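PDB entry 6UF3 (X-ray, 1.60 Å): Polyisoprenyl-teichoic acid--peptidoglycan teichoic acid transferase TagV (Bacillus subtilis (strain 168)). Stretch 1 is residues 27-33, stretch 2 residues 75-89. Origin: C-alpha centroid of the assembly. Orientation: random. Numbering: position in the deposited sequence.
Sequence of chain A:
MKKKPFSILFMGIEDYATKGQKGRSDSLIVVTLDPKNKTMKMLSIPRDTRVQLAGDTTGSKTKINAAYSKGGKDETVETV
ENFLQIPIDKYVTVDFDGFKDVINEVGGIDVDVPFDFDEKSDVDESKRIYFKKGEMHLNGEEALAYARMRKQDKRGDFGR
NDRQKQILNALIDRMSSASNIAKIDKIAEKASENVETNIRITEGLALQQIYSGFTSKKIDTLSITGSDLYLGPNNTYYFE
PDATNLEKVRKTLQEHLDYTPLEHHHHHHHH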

# COMPACT_ATOMS: atom_id res chain seq x y z
N SER A 27 -6.76 0.34 -0.95
CA SER A 27 -5.54 0.32 -0.16
C SER A 27 -4.54 1.29 -0.77
O SER A 27 -4.34 1.26 -1.99
CB SER A 27 -4.97 -1.10 -0.10
OG SER A 27 -3.78 -1.14 0.69
N LEU A 28 -3.94 2.14 0.06
CA LEU A 28 -2.92 3.09 -0.39
C LEU A 28 -1.77 3.06 0.61
O LEU A 28 -1.94 3.52 1.74
CB LEU A 28 -3.46 4.51 -0.47
CG LEU A 28 -4.51 4.81 -1.55
CD1 LEU A 28 -4.99 6.23 -1.36
CD2 LEU A 28 -3.96 4.61 -2.95
N ILE A 29 -0.62 2.54 0.19
CA ILE A 29 0.55 2.48 1.07
C ILE A 29 1.75 3.06 0.34
O ILE A 29 2.07 2.64 -0.77
CB ILE A 29 0.84 1.03 1.51
CG1 ILE A 29 -0.36 0.44 2.24
CG2 ILE A 29 2.08 1.03 2.42
CD1 ILE A 29 -0.30 -1.07 2.44
N VAL A 30 2.43 4.00 0.99
CA VAL A 30 3.64 4.61 0.45
C VAL A 30 4.83 4.04 1.21
O VAL A 30 4.82 3.99 2.44
CB VAL A 30 3.59 6.14 0.58
CG1 VAL A 30 4.94 6.76 0.25
CG2 VAL A 30 2.51 6.68 -0.36
N VAL A 31 5.86 3.62 0.47
CA VAL A 31 7.13 3.21 1.06
C VAL A 31 8.21 4.12 0.49
O VAL A 31 8.26 4.34 -0.73
CB VAL A 31 7.45 1.73 0.76
CG1 VAL A 31 8.85 1.35 1.26
CG2 VAL A 31 6.39 0.83 1.38
N THR A 32 9.07 4.66 1.35
CA THR A 32 10.23 5.41 0.89
C THR A 32 11.48 4.59 1.21
O THR A 32 11.54 3.90 2.23
CB THR A 32 10.31 6.81 1.51
OG1 THR A 32 10.27 6.74 2.94
CG2 THR A 32 9.12 7.67 1.05
N LEU A 33 12.46 4.64 0.32
CA LEU A 33 13.65 3.79 0.41
C LEU A 33 14.89 4.65 0.26
O LEU A 33 14.96 5.52 -0.61
CB LEU A 33 13.62 2.68 -0.66
CG LEU A 33 12.46 1.67 -0.64
CD1 LEU A 33 11.29 2.15 -1.51
CD2 LEU A 33 12.93 0.31 -1.11
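Stretch 2 (75-89) ETVETVENFLQIPID

Stretch 2 packs over one face of the strand formed by residues 27-33. Its helix, which begins earlier in the chain and includes residues 75-84, crosses the strand at -58°, with the axes 11.2 Å apart at closest approach; their N-to-C directions make an angle of 58°, so the two run obliquely in broadly the same sense. Along the strand, Leu28 and Val30 direct their CA-to-CB bonds toward stretch 2 and that of Thr32 points sideways, whereas the alternate residues Ser27, Ile29, Val31 and Leu33 are out of reach. The helix answers with Thr76, Val80 and Leu84, spaced four residues apart and therefore aligned along one side.

Leu28, in the mt rotamer, brings CD2 to 3.7 Å from CG2 of Thr76. Thr76 has an m rotamer that presents its methyl to the leucine, while its hydroxyl is hydrogen-bonded elsewhere in the structure. Val30 is the hub of the contact. The t rotamer of Val30 places its CG2 3.8 Å from both Val80 CG1 and Leu84 CD1, and its CG1 4.3 Å from both Ile86 CD1 and Ile88 CD1. Val80 is also t, and Leu84 is mt, an extended form that carries CD1 to the strand.

Gln85 leaves helical geometry with positive phi (53°), and the chain then continues in extended conformation through Ile86 and Pro87. Ile86 adopts chi1 p and chi2 t, and its CD1 also lies 4.2 Å from Thr32 CG2. The CA-to-CB bond of Ile88 points sideways, but its mm side chain brings the end nearer to Val30; the backbone here is tied to the helix by Ile88 N donating to Glu81 OE2 at 2.9 Å. No hydrogen bond joins the stretches, and the 242 Å² buried between them rests on side-chain packing.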

# COMPACT_ATOMS: atom_id res chain seq x y z
N GLU A 75 -4.12 9.90 -11.60
CA GLU A 75 -4.75 10.83 -10.66
C GLU A 75 -4.45 10.45 -9.22
O GLU A 75 -4.18 11.32 -8.38
CB GLU A 75 -6.25 10.90 -10.94
CG GLU A 75 -7.03 11.86 -10.06
CD GLU A 75 -6.65 13.32 -10.25
OE1 GLU A 75 -6.11 13.68 -11.31
OE2 GLU A 75 -6.89 14.12 -9.33
N THR A 76 -4.46 9.14 -8.90
CA THR A 76 -4.12 8.74 -7.54
C THR A 76 -2.68 9.11 -7.19
O THR A 76 -2.41 9.65 -6.11
CB THR A 76 -4.33 7.23 -7.36
OG1 THR A 76 -5.71 6.93 -7.54
CG2 THR A 76 -3.94 6.82 -5.96
N VAL A 77 -1.74 8.81 -8.09
CA VAL A 77 -0.33 9.13 -7.85
C VAL A 77 -0.16 10.62 -7.60
O VAL A 77 0.50 11.04 -6.64
CB VAL A 77 0.55 8.66 -9.02
CG1 VAL A 77 1.94 9.28 -8.90
CG2 VAL A 77 0.65 7.12 -9.03
N GLU A 78 -0.76 11.45 -8.45
CA GLU A 78 -0.57 12.89 -8.30
C GLU A 78 -1.26 13.41 -7.04
O GLU A 78 -0.76 14.34 -6.39
CB GLU A 78 -1.09 13.62 -9.53
CG GLU A 78 -0.35 14.90 -9.82
CD GLU A 78 -1.01 15.73 -10.91
OE1 GLU A 78 -2.04 15.30 -11.46
OE2 GLU A 78 -0.49 16.83 -11.21
N THR A 79 -2.42 12.84 -6.69
CA THR A 79 -3.09 13.26 -5.47
C THR A 79 -2.27 12.91 -4.23
O THR A 79 -2.16 13.72 -3.30
CB THR A 79 -4.49 12.63 -5.40
OG1 THR A 79 -5.26 13.11 -6.52
CG2 THR A 79 -5.20 13.03 -4.10
N VAL A 80 -1.63 11.73 -4.23
CA VAL A 80 -0.76 11.36 -3.13
C VAL A 80 0.48 12.24 -3.09
O VAL A 80 0.93 12.66 -2.02
CB VAL A 80 -0.40 9.86 -3.23
CG1 VAL A 80 0.73 9.50 -2.25
CG2 VAL A 80 -1.64 9.03 -2.93
N GLU A 81 1.07 12.52 -4.26
CA GLU A 81 2.21 13.45 -4.32
C GLU A 81 1.86 14.79 -3.68
O GLU A 81 2.64 15.35 -2.90
CB GLU A 81 2.66 13.65 -5.77
CG GLU A 81 3.44 12.45 -6.33
CD GLU A 81 3.87 12.64 -7.77
OE1 GLU A 81 3.13 13.27 -8.57
OE2 GLU A 81 4.97 12.16 -8.12
N ASN A 82 0.70 15.34 -4.03
CA ASN A 82 0.31 16.64 -3.48
C ASN A 82 0.06 16.55 -1.98
O ASN A 82 0.41 17.47 -1.22
CB ASN A 82 -0.94 17.13 -4.19
CG ASN A 82 -0.67 17.58 -5.61
OD1 ASN A 82 0.48 17.59 -6.06
ND2 ASN A 82 -1.72 17.96 -6.34
N PHE A 83 -0.55 15.46 -1.53
CA PHE A 83 -0.87 15.29 -0.12
C PHE A 83 0.39 15.16 0.73
O PHE A 83 0.48 15.78 1.81
CB PHE A 83 -1.77 14.06 0.05
CG PHE A 83 -2.20 13.81 1.46
CD1 PHE A 83 -2.97 14.73 2.14
CD2 PHE A 83 -1.83 12.64 2.11
CE1 PHE A 83 -3.37 14.49 3.44
CE2 PHE A 83 -2.22 12.40 3.41
CZ PHE A 83 -2.99 13.33 4.08
N LEU A 84 1.36 14.37 0.28
CA LEU A 84 2.56 14.12 1.06
C LEU A 84 3.71 15.05 0.70
O LEU A 84 4.75 15.00 1.37
CB LEU A 84 3.03 12.66 0.88
CG LEU A 84 2.05 11.59 1.34
CD1 LEU A 84 2.57 10.16 1.08
CD2 LEU A 84 1.67 11.80 2.80
N GLN A 85 3.55 15.86 -0.35
CA GLN A 85 4.58 16.79 -0.79
C GLN A 85 5.90 16.07 -1.02
O GLN A 85 6.97 16.54 -0.63
CB GLN A 85 4.73 17.96 0.19
CG GLN A 85 3.58 18.93 0.11
CD GLN A 85 3.56 19.67 -1.21
OE1 GLN A 85 4.40 20.52 -1.47
NE2 GLN A 85 2.57 19.35 -2.04
N ILE A 86 5.81 14.91 -1.66
CA ILE A 86 6.99 14.16 -2.12
C ILE A 86 6.71 13.65 -3.51
O ILE A 86 5.55 13.50 -3.92
CB ILE A 86 7.35 12.99 -1.18
CG1 ILE A 86 6.18 12.01 -1.02
CG2 ILE A 86 7.87 13.50 0.17
CD1 ILE A 86 6.62 10.59 -0.65
N PRO A 87 7.75 13.38 -4.29
CA PRO A 87 7.55 12.67 -5.55
C PRO A 87 7.29 11.20 -5.31
O PRO A 87 7.82 10.59 -4.37
CB PRO A 87 8.87 12.89 -6.30
CG PRO A 87 9.86 13.18 -5.25
CD PRO A 87 9.15 13.80 -4.09
N ILE A 88 6.46 10.61 -6.18
CA ILE A 88 6.17 9.18 -6.16
C ILE A 88 6.87 8.61 -7.40
O ILE A 88 6.40 8.77 -8.53
CB ILE A 88 4.66 8.88 -6.18
CG1 ILE A 88 3.99 9.26 -4.85
CG2 ILE A 88 4.40 7.40 -6.52
CD1 ILE A 88 4.57 8.56 -3.61
N ASP A 89 8.00 7.94 -7.19
CA ASP A 89 8.80 7.51 -8.33
C ASP A 89 8.24 6.25 -8.98
O ASP A 89 8.24 6.14 -10.21
CB ASP A 89 10.25 7.30 -7.87
CG ASP A 89 10.83 8.54 -7.22
OD1 ASP A 89 11.07 9.54 -7.95
OD2 ASP A 89 11.00 8.55 -5.99